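Local structure of succinoglycan biosynthesis protein (Bacillus cereus ATCC 14579, 2QGM) at residues 35-38 against 39-43; 216-219 against 220-224; 231-234 against 235-239; 422-425 against 426-430. The protein is of unknown function but is named for succinoglycan biosynthesis and, as a member of the erythromycin esterase family, may act as a hydrolase. All coordinates share one frame; numbering follows the deposited sequence.

Interaction 1. Residues 35-38 against 39-43; sequences QSVQ and KNIVK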
loop_
_atom_site.group_PDB
_atom_site.type_symbol
_atom_site.label_atom_id
_atom_site.label_comp_id
_atom_site.label_asym_id
_atom_site.label_seq_id
_atom_site.Cartn_x
_atom_site.Cartn_y
_atom_site.Cartn_z
ATOM N N GLN A 35 22.871 -28.720 1.022
ATOM C CA GLN A 35 23.721 -29.455 1.954
ATOM C C GLN A 35 23.290 -29.329 3.419
ATOM O O GLN A 35 23.367 -28.248 4.008
ATOM C CB GLN A 35 25.171 -28.983 1.816
ATOM C CG GLN A 35 25.951 -29.602 0.658
ATOM C CD GLN A 35 26.372 -31.036 0.932
ATOM O OE1 GLN A 35 25.546 -31.951 0.937
ATOM N NE2 GLN A 35 27.663 -31.236 1.177
ATOM N N SER A 36 22.852 -30.445 4.002
ATOM C CA SER A 36 22.414 -30.491 5.400
ATOM C C SER A 36 21.588 -29.252 5.763
ATOM O O SER A 36 21.628 -28.763 6.889
ATOM C CB SER A 36 23.635 -30.608 6.318
ATOM O OG SER A 36 24.523 -31.615 5.858
ATOM N N VAL A 37 20.844 -28.770 4.772
ATOM C CA VAL A 37 19.971 -27.600 4.851
ATOM C C VAL A 37 19.675 -26.949 6.215
ATOM O O VAL A 37 20.579 -26.492 6.918
ATOM C CB VAL A 37 18.617 -27.918 4.180
ATOM C CG1 VAL A 37 18.116 -26.708 3.415
ATOM C CG2 VAL A 37 18.762 -29.124 3.263
ATOM N N GLN A 38 18.384 -26.904 6.541
ATOM C CA GLN A 38 17.822 -26.305 7.754
ATOM C C GLN A 38 18.736 -25.689 8.808
ATOM O O GLN A 38 18.831 -24.464 8.901
ATOM C CB GLN A 38 16.870 -27.299 8.428
ATOM C CG GLN A 38 15.685 -27.694 7.552
ATOM C CD GLN A 38 15.364 -26.641 6.500
ATOM O OE1 GLN A 38 15.903 -26.672 5.394
ATOM N NE2 GLN A 38 14.501 -25.693 6.848
ATOM N N LYS A 39 19.389 -26.523 9.610
ATOM C CA LYS A 39 20.267 -26.031 10.667
ATOM C C LYS A 39 21.268 -24.984 10.180
ATOM O O LYS A 39 21.352 -23.886 10.737
ATOM C CB LYS A 39 21.010 -27.202 11.317
ATOM C CG LYS A 39 21.774 -26.839 12.586
ATOM C CD LYS A 39 22.259 -28.087 13.320
ATOM C CE LYS A 39 23.062 -27.731 14.567
ATOM N NZ LYS A 39 24.279 -26.941 14.228
ATOM N N ASN A 40 22.014 -25.322 9.135
ATOM C CA ASN A 40 23.021 -24.420 8.584
ATOM C C ASN A 40 22.440 -23.158 7.944
ATOM O O ASN A 40 22.986 -22.064 8.114
ATOM C CB ASN A 40 23.884 -25.167 7.562
ATOM C CG ASN A 40 24.682 -26.302 8.188
ATOM O OD1 ASN A 40 25.576 -26.073 9.001
ATOM N ND2 ASN A 40 24.358 -27.534 7.809
ATOM N N ILE A 41 21.344 -23.297 7.204
ATOM C CA ILE A 41 20.748 -22.130 6.568
ATOM C C ILE A 41 20.140 -21.196 7.611
ATOM O O ILE A 41 20.187 -19.977 7.452
ATOM C CB ILE A 41 19.670 -22.528 5.522
ATOM C CG1 ILE A 41 18.544 -23.313 6.195
ATOM C CG2 ILE A 41 20.312 -23.341 4.397
ATOM C CD1 ILE A 41 17.468 -23.771 5.227
ATOM N N VAL A 42 19.581 -21.762 8.677
ATOM C CA VAL A 42 18.999 -20.937 9.727
ATOM C C VAL A 42 20.124 -20.177 10.424
ATOM O O VAL A 42 19.929 -19.061 10.903
ATOM C CB VAL A 42 18.236 -21.787 10.781
ATOM C CG1 VAL A 42 17.891 -20.935 11.993
ATOM C CG2 VAL A 42 16.955 -22.349 10.171
ATOM N N LYS A 43 21.306 -20.786 10.464
ATOM C CA LYS A 43 22.454 -20.166 11.102
ATOM C C LYS A 43 22.975 -18.999 10.260
ATOM O O LYS A 43 23.408 -17.981 10.795
ATOM C CB LYS A 43 23.569 -21.201 11.302
ATOM C CG LYS A 43 24.521 -20.866 12.433
ATOM C CD LYS A 43 23.792 -20.870 13.774
ATOM C CE LYS A 43 24.617 -20.213 14.877
ATOM N NZ LYS A 43 25.917 -20.902 15.139
#
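Asn-40 turns its side-chain amide back toward the start of its helix, where ND2 donates to the backbone oxygen Ser-36 O at 3.1 Å. This bond is bent: the N-H...O angle is 141°, the donor stands well above the carbonyl plane of Ser-36, and the oxygen is tilted from the amide plane. Asparagine suits the place because its short chain can bring an N-H to a carbonyl four residues earlier; with CG beside the backbone N (chi1 -64°), the group is directed at the preceding loop.

The backbone bonds form a second set. Val-37 O receives Ile-41 N at 3.3 Å and, more weakly, Asn-40 N, whereas Gln-38 O takes Val-42 N at 2.8 Å. Regular i to i+4 bonding is thus only being established here, consistent with the non-helical backbone torsions of Val-37 and Gln-38.

Van der Waals contact makes the third group. Val-37 and Ile-41 lie side by side, with Val-37 CG1 3.5 Å from Ile-41 CD1. Gln-38, its chain bent at chi2, folds alongside the same isoleucine and brings OE1 to 3.3 Å from CD1. The branched hydrocarbon of Ile-41 fills a buried place, while Gln-38 and Lys-39 are exposed residues. Beyond the segments, Gln-38 and Val-42 touch Thr-377 on helix 374-380, and Val-42 also meets Lys-380.

Contacts between residues four apart are those of an alpha-helix, here the opening of helix 37-48 on the protein surface, near the N-terminal end of the modelled chain.

Interaction 2. Residues 216-219 against 220-224; sequences MKLT and PKLKE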
loop_
_atom_site.group_PDB
_atom_site.type_symbol
_atom_site.label_atom_id
_atom_site.label_comp_id
_atom_site.label_asym_id
_atom_site.label_seq_id
_atom_site.Cartn_x
_atom_site.Cartn_y
_atom_site.Cartn_z
HETATM N N MSE A 216 -19.462 -1.851 -13.239
HETATM C CA MSE A 216 -19.335 -2.862 -14.274
HETATM C C MSE A 216 -20.674 -3.368 -14.811
HETATM O O MSE A 216 -20.710 -4.102 -15.798
HETATM C CB MSE A 216 -18.481 -4.021 -13.763
HETATM C CG MSE A 216 -17.020 -3.636 -13.604
HETATM SE SE MSE A 216 -15.881 -5.073 -13.034
HETATM C CE MSE A 216 -15.792 -6.026 -14.722
ATOM N N LYS A 217 -21.771 -2.969 -14.170
ATOM C CA LYS A 217 -23.113 -3.376 -14.601
ATOM C C LYS A 217 -23.602 -2.499 -15.754
ATOM O O LYS A 217 -24.627 -2.778 -16.379
ATOM C CB LYS A 217 -24.096 -3.296 -13.424
ATOM C CG LYS A 217 -23.790 -4.300 -12.317
ATOM C CD LYS A 217 -24.608 -4.071 -11.049
ATOM C CE LYS A 217 -26.095 -4.306 -11.253
ATOM N NZ LYS A 217 -26.821 -4.187 -9.953
ATOM N N LEU A 218 -22.861 -1.433 -16.026
ATOM C CA LEU A 218 -23.206 -0.517 -17.107
ATOM C C LEU A 218 -22.950 -1.184 -18.448
ATOM O O LEU A 218 -22.093 -2.060 -18.560
ATOM C CB LEU A 218 -22.353 0.754 -17.022
ATOM C CG LEU A 218 -22.606 1.699 -15.851
ATOM C CD1 LEU A 218 -21.469 2.708 -15.734
ATOM C CD2 LEU A 218 -23.937 2.394 -16.053
ATOM N N THR A 219 -23.696 -0.767 -19.463
ATOM C CA THR A 219 -23.528 -1.309 -20.808
ATOM C C THR A 219 -22.251 -0.730 -21.413
ATOM O O THR A 219 -21.733 0.279 -20.931
ATOM C CB THR A 219 -24.691 -0.900 -21.707
ATOM O OG1 THR A 219 -24.757 0.530 -21.763
ATOM C CG2 THR A 219 -26.002 -1.448 -21.168
ATOM N N PRO A 220 -21.727 -1.359 -22.474
ATOM C CA PRO A 220 -20.506 -0.854 -23.109
ATOM C C PRO A 220 -20.699 0.602 -23.531
ATOM O O PRO A 220 -19.799 1.430 -23.405
ATOM C CB PRO A 220 -20.341 -1.778 -24.309
ATOM C CG PRO A 220 -20.914 -3.069 -23.819
ATOM C CD PRO A 220 -22.179 -2.602 -23.124
ATOM N N LYS A 221 -21.892 0.903 -24.029
ATOM C CA LYS A 221 -22.212 2.244 -24.485
ATOM C C LYS A 221 -22.053 3.301 -23.389
ATOM O O LYS A 221 -21.429 4.336 -23.616
ATOM C CB LYS A 221 -23.639 2.270 -25.048
ATOM C CG LYS A 221 -24.152 3.637 -25.458
ATOM C CD LYS A 221 -25.526 3.519 -26.113
ATOM C CE LYS A 221 -26.066 4.873 -26.540
ATOM N NZ LYS A 221 -26.337 5.759 -25.374
ATOM N N LEU A 222 -22.602 3.046 -22.203
ATOM C CA LEU A 222 -22.495 4.019 -21.117
ATOM C C LEU A 222 -21.063 4.155 -20.615
ATOM O O LEU A 222 -20.639 5.239 -20.215
ATOM C CB LEU A 222 -23.424 3.637 -19.967
ATOM C CG LEU A 222 -24.905 3.837 -20.311
ATOM C CD1 LEU A 222 -25.779 3.168 -19.271
ATOM C CD2 LEU A 222 -25.200 5.320 -20.408
ATOM N N LYS A 223 -20.315 3.055 -20.651
ATOM C CA LYS A 223 -18.928 3.078 -20.208
ATOM C C LYS A 223 -18.079 3.958 -21.133
ATOM O O LYS A 223 -17.298 4.777 -20.654
ATOM C CB LYS A 223 -18.352 1.662 -20.157
ATOM C CG LYS A 223 -18.951 0.789 -19.064
ATOM C CD LYS A 223 -18.322 -0.601 -19.066
ATOM C CE LYS A 223 -19.088 -1.556 -18.164
ATOM N NZ LYS A 223 -18.597 -2.959 -18.268
ATOM N N GLU A 224 -18.233 3.788 -22.447
ATOM C CA GLU A 224 -17.481 4.589 -23.418
ATOM C C GLU A 224 -17.793 6.069 -23.209
ATOM O O GLU A 224 -16.900 6.923 -23.207
ATOM C CB GLU A 224 -17.859 4.208 -24.855
ATOM C CG GLU A 224 -17.407 2.826 -25.311
ATOM C CD GLU A 224 -15.898 2.711 -25.454
ATOM O OE1 GLU A 224 -15.263 3.674 -25.940
ATOM O OE2 GLU A 224 -15.346 1.649 -25.098
HETATM O O HOH W 1 -20.700 -3.773 -20.192
#
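Thr-219 caps helix 220-236: its hydroxyl OG1 accepts from Leu-222 N at 3.3 Å, a weak but fairly straight bond of 164°. The hydroxyl can face that N-H because OG1 sits between the backbone N and the carbonyl carbon (chi1 59°). Behind the cap, Lys-223 N donates to Thr-219 O at 3.1 Å and begins the regular helical bonding. Pro-220 fits the first helical position, where the missing N-H costs no helix bond, and its fixed phi suits the turn.

Around this cap come an apolar pair and a long lysine. Leu-218 and Leu-222 cross at about a right angle, and their methyls CD2 and CD1 meet at 3.8 Å. Lys-223 runs out extended beyond CG, passing its CG 4.0 Å from Leu-218 CB before its ammonium group reaches the loop backbone. There NZ gives a weak bond to Met-216 O at 3.4 Å and an ordinary one to a water at 3.0 Å, which in turn donates to Leu-218 O at 2.7 Å. Lysine is apt here because its long methylene chain packs while its tip serves one loop carbonyl weakly and a second through the water.

The loop joins helix 212-215 to helix 220-236. Leu-218 rests on Phe-208, and Lys-223 touches Leu-271 and Asn-273 in the loop between helices 253-269 and 276-297.

Interaction 3. Residues 231-234 against 235-239; sequences ERVA and RLLKD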
loop_
_atom_site.group_PDB
_atom_site.type_symbol
_atom_site.label_atom_id
_atom_site.label_comp_id
_atom_site.label_asym_id
_atom_site.label_seq_id
_atom_site.Cartn_x
_atom_site.Cartn_y
_atom_site.Cartn_z
ATOM N N GLU A 231 -12.546 12.070 -19.369
ATOM C CA GLU A 231 -11.341 12.515 -20.047
ATOM C C GLU A 231 -11.488 13.990 -20.417
ATOM O O GLU A 231 -10.525 14.752 -20.350
ATOM C CB GLU A 231 -11.108 11.659 -21.296
ATOM C CG GLU A 231 -9.952 12.117 -22.170
ATOM C CD GLU A 231 -9.520 11.058 -23.165
ATOM O OE1 GLU A 231 -10.362 10.220 -23.553
ATOM O OE2 GLU A 231 -8.335 11.071 -23.564
ATOM N N ARG A 232 -12.710 14.376 -20.785
ATOM C CA ARG A 232 -13.029 15.746 -21.181
ATOM C C ARG A 232 -12.725 16.728 -20.053
ATOM O O ARG A 232 -12.044 17.732 -20.255
ATOM C CB ARG A 232 -14.510 15.848 -21.559
ATOM C CG ARG A 232 -14.899 17.169 -22.213
ATOM C CD ARG A 232 -16.413 17.315 -22.304
ATOM N NE ARG A 232 -17.067 16.067 -22.690
ATOM C CZ ARG A 232 -16.865 15.431 -23.839
ATOM N NH1 ARG A 232 -16.025 15.924 -24.736
ATOM N NH2 ARG A 232 -17.493 14.290 -24.085
ATOM N N VAL A 233 -13.228 16.434 -18.861
ATOM C CA VAL A 233 -12.993 17.302 -17.714
ATOM C C VAL A 233 -11.523 17.353 -17.300
ATOM O O VAL A 233 -11.022 18.413 -16.935
ATOM C CB VAL A 233 -13.829 16.866 -16.502
ATOM C CG1 VAL A 233 -13.603 17.830 -15.344
ATOM C CG2 VAL A 233 -15.297 16.822 -16.882
ATOM N N ALA A 234 -10.834 16.216 -17.350
ATOM C CA ALA A 234 -9.421 16.187 -16.977
ATOM C C ALA A 234 -8.648 17.096 -17.925
ATOM O O ALA A 234 -7.758 17.827 -17.501
ATOM C CB ALA A 234 -8.873 14.759 -17.039
ATOM N N ARG A 235 -8.996 17.050 -19.209
ATOM C CA ARG A 235 -8.340 17.886 -20.208
ATOM C C ARG A 235 -8.528 19.354 -19.854
ATOM O O ARG A 235 -7.581 20.141 -19.866
ATOM C CB ARG A 235 -8.939 17.630 -21.593
ATOM C CG ARG A 235 -8.658 16.252 -22.165
ATOM C CD ARG A 235 -7.214 16.131 -22.640
ATOM N NE ARG A 235 -6.951 14.838 -23.266
ATOM C CZ ARG A 235 -5.786 14.486 -23.801
ATOM N NH1 ARG A 235 -4.766 15.333 -23.791
ATOM N NH2 ARG A 235 -5.639 13.283 -24.347
ATOM N N LEU A 236 -9.767 19.706 -19.533
ATOM C CA LEU A 236 -10.135 21.075 -19.187
ATOM C C LEU A 236 -9.350 21.627 -18.004
ATOM O O LEU A 236 -9.193 22.838 -17.867
ATOM C CB LEU A 236 -11.631 21.136 -18.867
ATOM C CG LEU A 236 -12.614 20.832 -20.000
ATOM C CD1 LEU A 236 -13.989 20.572 -19.411
ATOM C CD2 LEU A 236 -12.655 21.990 -20.987
ATOM N N LEU A 237 -8.846 20.738 -17.158
ATOM C CA LEU A 237 -8.104 21.168 -15.988
ATOM C C LEU A 237 -6.615 20.861 -16.037
ATOM O O LEU A 237 -5.917 21.008 -15.037
ATOM C CB LEU A 237 -8.715 20.533 -14.736
ATOM C CG LEU A 237 -10.196 20.840 -14.495
ATOM C CD1 LEU A 237 -10.684 20.029 -13.314
ATOM C CD2 LEU A 237 -10.391 22.333 -14.245
ATOM N N LYS A 238 -6.117 20.447 -17.195
ATOM C CA LYS A 238 -4.705 20.115 -17.301
ATOM C C LYS A 238 -3.841 21.371 -17.313
ATOM O O LYS A 238 -2.637 21.306 -17.066
ATOM C CB LYS A 238 -4.444 19.289 -18.569
ATOM C CG LYS A 238 -3.057 18.651 -18.616
ATOM C CD LYS A 238 -2.929 17.671 -19.778
ATOM C CE LYS A 238 -1.609 16.912 -19.719
ATOM N NZ LYS A 238 -1.485 15.899 -20.810
ATOM N N ASP A 239 -4.477 22.513 -17.553
ATOM C CA ASP A 239 -3.776 23.787 -17.645
ATOM C C ASP A 239 -2.848 23.658 -18.832
ATOM O O ASP A 239 -1.619 23.684 -18.719
ATOM C CB ASP A 239 -3.017 24.089 -16.352
ATOM C CG ASP A 239 -3.844 24.913 -15.387
ATOM O OD1 ASP A 239 -5.081 24.775 -15.420
ATOM O OD2 ASP A 239 -3.262 25.693 -14.605
#
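Glu-231 and Arg-235 lie side by side along one flank of the helix, pointing the same way, with the carboxylate and guanidinium planes 16° apart. The carboxylate comes to the edge of the guanidinium, near its plane, and OE2 forms a salt bridge with NH2 at 3.6 Å. Their chains meet by different routes: Glu-231 is extended, CG opposite the backbone N (chi1 174°), while Arg-235 bends at chi2 (-74°) and rises beside it. Opposite charges one turn apart suit this flank, where Arg-235 is exposed and Glu-231 also touches Glu-264 of helix 253-269, although the long separation suggests a modest attraction. Glu-231 OE1 has a further long, weak ion pair with Lys-227.

A second pair of side chains pointing the same way is apolar. Val-233 CG1 and Leu-237 CD1 approach to 4.2 Å. Val-233 rests on helix 195-203 at Val-198 and Tyr-202, and Leu-237 on helix 177-190 at Val-183 and Tyr-186. Charged residues on one side and buried aliphatic ones on another make this an amphipathic helix packed among other helices, seen at its C-terminal end.

The backbone registers that ending. Arg-235 N binds Glu-231 O at 3.0 Å, and Leu-236 N binds Arg-232 O at 3.1 Å, both in the alpha-helical pattern. Leu-236 also lays CG 3.2 Å from Arg-232 O. At Leu-237, the first residue to leave helical torsions, the N-H bonds to Ala-234 O at 3.1 Å, three residues back, and only weakly to Val-233 O; the small methyl of Ala-234 lies against Glu-264.

Interaction 4. Residues 422-425 against 426-430; sequences FDTS and LLEQF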
loop_
_atom_site.group_PDB
_atom_site.type_symbol
_atom_site.label_atom_id
_atom_site.label_comp_id
_atom_site.label_asym_id
_atom_site.label_seq_id
_atom_site.Cartn_x
_atom_site.Cartn_y
_atom_site.Cartn_z
ATOM N N PHE A 422 2.461 -19.643 -1.996
ATOM C CA PHE A 422 2.828 -19.502 -3.395
ATOM C C PHE A 422 4.308 -19.724 -3.655
ATOM O O PHE A 422 5.162 -19.149 -2.975
ATOM C CB PHE A 422 2.419 -18.111 -3.873
ATOM C CG PHE A 422 0.947 -17.845 -3.752
ATOM C CD1 PHE A 422 0.082 -18.170 -4.793
ATOM C CD2 PHE A 422 0.418 -17.312 -2.579
ATOM C CE1 PHE A 422 -1.296 -17.971 -4.668
ATOM C CE2 PHE A 422 -0.956 -17.109 -2.438
ATOM C CZ PHE A 422 -1.816 -17.439 -3.485
ATOM N N ASP A 423 4.600 -20.557 -4.647
ATOM C CA ASP A 423 5.974 -20.870 -4.996
ATOM C C ASP A 423 6.651 -19.710 -5.720
ATOM O O ASP A 423 6.221 -19.290 -6.794
ATOM C CB ASP A 423 6.016 -22.129 -5.862
ATOM C CG ASP A 423 7.425 -22.627 -6.082
ATOM O OD1 ASP A 423 8.185 -21.948 -6.801
ATOM O OD2 ASP A 423 7.775 -23.689 -5.525
ATOM N N THR A 424 7.720 -19.201 -5.117
ATOM C CA THR A 424 8.463 -18.085 -5.683
ATOM C C THR A 424 9.771 -17.876 -4.921
ATOM O O THR A 424 10.081 -18.617 -3.989
ATOM C CB THR A 424 7.625 -16.780 -5.622
ATOM O OG1 THR A 424 8.334 -15.718 -6.270
ATOM C CG2 THR A 424 7.356 -16.393 -4.174
ATOM N N SER A 425 10.528 -16.864 -5.330
ATOM C CA SER A 425 11.793 -16.533 -4.687
ATOM C C SER A 425 11.588 -15.306 -3.817
ATOM O O SER A 425 10.942 -14.344 -4.240
ATOM C CB SER A 425 12.862 -16.251 -5.742
ATOM O OG SER A 425 13.884 -15.416 -5.237
ATOM N N LEU A 426 12.140 -15.329 -2.609
ATOM C CA LEU A 426 11.981 -14.195 -1.700
ATOM C C LEU A 426 12.668 -12.929 -2.212
ATOM O O LEU A 426 12.060 -11.863 -2.205
ATOM C CB LEU A 426 12.501 -14.558 -0.308
ATOM C CG LEU A 426 12.018 -13.619 0.805
ATOM C CD1 LEU A 426 10.513 -13.789 1.044
ATOM C CD2 LEU A 426 12.799 -13.923 2.074
ATOM N N LEU A 427 13.923 -13.045 -2.651
ATOM C CA LEU A 427 14.659 -11.890 -3.172
ATOM C C LEU A 427 13.978 -11.341 -4.429
ATOM O O LEU A 427 14.008 -10.140 -4.698
ATOM C CB LEU A 427 16.099 -12.280 -3.512
ATOM C CG LEU A 427 16.891 -11.191 -4.240
ATOM C CD1 LEU A 427 17.066 -9.968 -3.329
ATOM C CD2 LEU A 427 18.239 -11.740 -4.671
ATOM N N GLU A 428 13.376 -12.242 -5.198
ATOM C CA GLU A 428 12.674 -11.888 -6.424
ATOM C C GLU A 428 11.569 -10.882 -6.124
ATOM O O GLU A 428 11.287 -9.986 -6.924
ATOM C CB GLU A 428 12.067 -13.159 -7.031
ATOM C CG GLU A 428 11.370 -12.986 -8.368
ATOM C CD GLU A 428 10.708 -14.274 -8.838
ATOM O OE1 GLU A 428 11.346 -15.343 -8.734
ATOM O OE2 GLU A 428 9.556 -14.219 -9.321
ATOM N N GLN A 429 10.954 -11.039 -4.956
ATOM C CA GLN A 429 9.851 -10.186 -4.540
ATOM C C GLN A 429 10.237 -9.015 -3.647
ATOM O O GLN A 429 9.731 -7.908 -3.827
ATOM C CB GLN A 429 8.805 -11.031 -3.800
ATOM C CG GLN A 429 8.416 -12.297 -4.543
ATOM C CD GLN A 429 7.759 -11.999 -5.860
ATOM O OE1 GLN A 429 7.561 -12.900 -6.690
ATOM N NE2 GLN A 429 7.403 -10.740 -6.070
ATOM N N PHE A 430 11.138 -9.253 -2.695
ATOM C CA PHE A 430 11.514 -8.211 -1.746
ATOM C C PHE A 430 13.012 -7.971 -1.566
ATOM O O PHE A 430 13.799 -8.916 -1.457
ATOM C CB PHE A 430 10.919 -8.543 -0.370
ATOM C CG PHE A 430 9.476 -9.005 -0.409
ATOM C CD1 PHE A 430 8.470 -8.182 -0.913
ATOM C CD2 PHE A 430 9.121 -10.254 0.106
ATOM C CE1 PHE A 430 7.134 -8.592 -0.901
ATOM C CE2 PHE A 430 7.789 -10.674 0.123
ATOM C CZ PHE A 430 6.789 -9.840 -0.381
#
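The carboxylate of Glu-428 reaches back beside Thr-424 and Ser-425, bringing OE1 to 3.5 Å from Ser-425 CB and OE2 to 3.6 Å from Thr-424 OG1. Another flat group, the ring of Phe-430, carries Gln-429 CB on one face, 3.8 Å above the plane and over the ring centre, while Leu-407 of strand 404-408 and Ile-310 also touch this phenylalanine.

Ser-425 is the N-cap of helix 426-429. Its OG, placed opposite the backbone N (chi1 155°), accepts from Glu-428 N at 3.2 Å with an angle of 154°. The same hydroxyl is hydrogen-bonded to Val-401 O, so this buried oxygen has partners on the helix start and on helix 395-402. Serine fits because so small a side chain can serve both. Glu-428 OE1 stays 3.8 Å from Ser-425 N, too far to complete a capping box.

Backbone bonds close the short helix. Gln-429 N is weakly linked to Ser-425 O at 3.4 Å, and Leu-426 O accepts from both Gln-429 N and Phe-430 N, the latter at 2.8 Å.

Chemically, the contact lets the chain go from strand to helix with almost no linker, the N-H of Glu-428 being answered by a neutral hydroxyl. The carboxylate of Glu-428, near the helix start and in a long, weak ion pair with Lys-404, is probably steadied in its ionised form.

In the fold
Along the chain the four contacts follow one another in series, each a local feature at a helix end. Interactions 2 and 3 share helix 220-236, the first at its start and the second at its finish, with centres about 22 Å apart. Interaction 1 lies on the opposite side of the chain's centre, about 57 Å from interaction 2 between centres. Interaction 4, where strand 421-425 of a two-stranded antiparallel sheet passes into helix 426-429, is nearer to it: centres are about 19 Å apart, nearest atoms about 11 Å. None touches another. Together they mark separate places where this helix-rich chain starts or stops its helices, rather than one common site.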